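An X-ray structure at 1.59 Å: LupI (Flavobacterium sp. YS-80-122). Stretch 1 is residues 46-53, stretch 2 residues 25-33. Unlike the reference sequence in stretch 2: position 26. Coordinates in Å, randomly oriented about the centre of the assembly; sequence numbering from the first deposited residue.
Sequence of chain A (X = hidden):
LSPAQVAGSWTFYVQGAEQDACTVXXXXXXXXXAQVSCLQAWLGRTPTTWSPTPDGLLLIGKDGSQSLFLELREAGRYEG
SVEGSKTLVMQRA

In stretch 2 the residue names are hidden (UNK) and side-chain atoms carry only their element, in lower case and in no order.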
# COMPACT_ATOMS: atom_id res chain seq x y z
N THR A 46 8.51 1.57 7.11
CA THR A 46 7.08 1.51 7.45
C THR A 46 6.38 2.78 6.94
O THR A 46 6.81 3.87 7.26
CB THR A 46 6.89 1.39 8.96
OG1 THR A 46 7.44 0.11 9.32
CG2 THR A 46 5.44 1.46 9.35
N PRO A 47 5.29 2.68 6.15
CA PRO A 47 4.63 3.87 5.63
C PRO A 47 3.80 4.63 6.66
O PRO A 47 3.18 3.96 7.53
CB PRO A 47 3.65 3.30 4.59
CG PRO A 47 3.99 1.86 4.42
CD PRO A 47 4.68 1.43 5.69
N THR A 48 3.84 5.95 6.62
CA THR A 48 3.00 6.82 7.49
C THR A 48 2.02 7.61 6.63
O THR A 48 0.99 8.05 7.19
CB THR A 48 3.85 7.74 8.37
OG1 THR A 48 4.67 8.56 7.54
CG2 THR A 48 4.71 6.96 9.33
N THR A 49 2.31 7.87 5.35
CA THR A 49 1.37 8.56 4.46
C THR A 49 1.39 7.90 3.08
O THR A 49 2.17 6.98 2.85
CB THR A 49 1.63 10.05 4.35
OG1 THR A 49 2.90 10.28 3.71
CG2 THR A 49 1.63 10.73 5.70
N TRP A 50 0.46 8.32 2.26
CA TRP A 50 0.36 7.80 0.89
C TRP A 50 -0.02 8.92 -0.06
O TRP A 50 -0.61 9.89 0.35
CB TRP A 50 -0.61 6.61 0.83
CG TRP A 50 -1.99 6.91 1.32
CD1 TRP A 50 -2.48 6.78 2.59
CD2 TRP A 50 -3.09 7.34 0.50
NE1 TRP A 50 -3.79 7.13 2.62
CE2 TRP A 50 -4.21 7.46 1.35
CE3 TRP A 50 -3.25 7.66 -0.85
CZ2 TRP A 50 -5.46 7.87 0.89
CZ3 TRP A 50 -4.49 8.04 -1.32
CH2 TRP A 50 -5.59 8.16 -0.46
N SER A 51 0.25 8.70 -1.34
CA SER A 51 -0.10 9.69 -2.38
C SER A 51 -0.33 8.99 -3.69
O SER A 51 0.52 8.25 -4.17
CB SER A 51 1.00 10.71 -2.52
OG SER A 51 0.56 11.77 -3.35
N PRO A 52 -1.48 9.24 -4.33
CA PRO A 52 -1.74 8.61 -5.62
C PRO A 52 -0.90 9.29 -6.70
O PRO A 52 -0.54 10.45 -6.54
CB PRO A 52 -3.23 8.85 -5.88
CG PRO A 52 -3.70 9.79 -4.82
CD PRO A 52 -2.56 10.10 -3.88
N THR A 53 -0.62 8.56 -7.76
CA THR A 53 0.07 9.08 -8.96
C THR A 53 -0.82 8.72 -10.13
O THR A 53 -1.78 7.97 -9.99
CB THR A 53 1.47 8.49 -9.09
OG1 THR A 53 1.28 7.14 -9.55
CG2 THR A 53 2.25 8.56 -7.79
N UNK A 25 -7.05 0.65 6.56
CA UNK A 25 -7.77 1.81 6.01
C UNK A 25 -6.78 2.87 5.53
O UNK A 25 -5.90 3.30 6.31
c UNK A 25 -8.70 2.45 7.03
o UNK A 25 -9.57 1.45 7.53
c UNK A 25 -9.48 3.56 6.39
N UNK A 26 -6.94 3.28 4.27
CA UNK A 26 -6.30 4.48 3.70
C UNK A 26 -7.27 5.62 3.94
O UNK A 26 -8.34 5.62 3.35
c UNK A 26 -4.61 3.66 1.94
c UNK A 26 -5.96 4.30 2.22
c UNK A 26 -4.53 2.21 2.45
c UNK A 26 -4.33 3.72 0.44
N UNK A 27 -6.93 6.44 4.92
CA UNK A 27 -7.78 7.57 5.34
C UNK A 27 -7.75 8.67 4.27
O UNK A 27 -6.72 8.89 3.63
n UNK A 27 -6.76 7.58 11.47
c UNK A 27 -7.65 7.44 9.19
c UNK A 27 -7.48 6.91 7.79
c UNK A 27 -7.33 7.99 6.74
c UNK A 27 -6.43 7.26 10.06
N UNK A 28 -8.84 9.40 4.13
CA UNK A 28 -8.99 10.48 3.12
C UNK A 28 -7.92 11.57 3.26
O UNK A 28 -7.60 12.19 2.22
c UNK A 28 -12.74 11.80 1.18
n UNK A 28 -14.06 11.93 0.53
c UNK A 28 -12.77 10.82 2.32
c UNK A 28 -11.43 10.16 2.56
c UNK A 28 -10.40 11.06 3.23
N UNK A 29 -7.33 11.72 4.43
CA UNK A 29 -6.28 12.73 4.73
C UNK A 29 -4.87 12.17 4.46
O UNK A 29 -3.86 12.76 4.89
c UNK A 29 -5.99 12.27 7.21
c UNK A 29 -6.42 13.26 6.15
o UNK A 29 -5.87 12.69 8.37
o UNK A 29 -5.71 11.10 6.87
N UNK A 30 -4.80 11.04 3.75
CA UNK A 30 -3.56 10.41 3.24
C UNK A 30 -2.72 9.83 4.40
O UNK A 30 -1.54 9.67 4.22
n UNK A 30 -2.23 13.50 0.40
n UNK A 30 -0.07 12.69 0.73
c UNK A 30 -0.95 13.68 0.79
c UNK A 30 -3.63 11.64 1.02
c UNK A 30 -2.81 12.26 -0.08
c UNK A 30 -2.85 11.40 2.31
n UNK A 30 -0.55 14.85 1.25
N UNK A 31 -3.34 9.40 5.48
CA UNK A 31 -2.74 8.56 6.52
C UNK A 31 -3.38 7.19 6.47
O UNK A 31 -4.16 6.90 5.56
c UNK A 31 -2.88 9.20 7.90
c UNK A 31 -2.25 10.56 7.87
o UNK A 31 -4.26 9.33 8.22
N UNK A 32 -2.97 6.34 7.39
CA UNK A 32 -3.46 4.96 7.51
C UNK A 32 -4.03 4.70 8.89
O UNK A 32 -3.60 5.32 9.82
c UNK A 32 -1.10 3.59 3.81
c UNK A 32 -1.51 4.10 6.11
c UNK A 32 0.48 4.92 5.00
c UNK A 32 -2.32 3.96 7.37
c UNK A 32 0.09 4.28 3.84
c UNK A 32 -0.31 4.82 6.14
c UNK A 32 -1.90 3.49 4.93
N UNK A 33 -4.93 3.75 8.98
CA UNK A 33 -5.30 3.18 10.29
C UNK A 33 -4.07 2.46 10.89
O UNK A 33 -3.08 2.19 10.20
o UNK A 33 -6.17 1.12 9.40
c UNK A 33 -6.49 2.29 10.14
O HOH W 1 -0.58 6.94 9.12

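Position 25 has three side-chain atoms: one carbon that carries an oxygen and a second carbon. None of them touches stretch 1. A beta-branched hydroxyl side chain is Thr 25.

Position 26 has four carbons, forked at the second. The CA-to-CB bond points toward stretch 1, and the fork lies over one face of the Trp 50 ring. A carbon chain branched at its second atom is leucine, so this is Leu 26. It differs from the reference sequence, which has serine here. CG sits 3.8 Å from the centroid of the Trp 50 five-membered ring, a CH-pi contact.

Position 27 has four carbons in a row ending in nitrogen. The side chain starts away from stretch 1. Its backbone does the touching: O of position 27 is 3.2 Å from CZ2 of Trp 50, at the ring edge. The unbranched chain with a terminal amine is Lys 27.

Position 28 again has four carbons in a row and a nitrogen. It points away and makes no contact with stretch 1. It is Lys 28.

Position 29 has two carbons, the second carrying two oxygens. It does not touch stretch 1. The short carboxylate is Asp 29.

Position 30 has three carbons, a nitrogen, then a carbon carrying two more nitrogens. One terminal nitrogen reaches the backbone O of Trp 50. The guanidinium identifies Arg 30. NH1 donates to O of Trp 50 at 2.9 Å, with that oxygen near the guanidinium plane. Arg 30 closes the type I turn that begins at Lys 27.

Position 31 has one carbon carrying an oxygen and a carbon. It points away overall, though its CB still touches stretch 1. This is Thr 31. Its OG1 donates to OD1 of Asp 29 at 2.7 Å.

Position 32 has one carbon followed by a six-carbon ring. The ring lies near Pro 47, Thr 48, Thr 49 and Trp 50. With no oxygen on the ring, it is Phe 32. CE2 is 3.6 Å from CB of Pro 47, and CE1 is 3.7 Å from CD1 of Trp 50.

Position 33 has one carbon and one oxygen, out of reach of stretch 1. It is Ser 33.

The contact centres on Trp 50. Leu 26 covers one ring face and CA of Arg 30 the opposite face, 3.7 Å from the five-membered ring centroid. NE1 of Trp 50 donates to O of Thr 31 at 3.0 Å, so the buried indole nitrogen is satisfied. The backbones are tied where N of Trp 50 donates to O of Arg 30 at 3.1 Å. With the NH1 bond, Arg 30 therefore meets both polar backbone groups of Trp 50. Water 1 adds a bridge, accepting from N of Phe 32 at 3.0 Å and donating to O of Thr 48 at 2.7 Å.

Stretch 2 (25-33) TLKKDRTFS
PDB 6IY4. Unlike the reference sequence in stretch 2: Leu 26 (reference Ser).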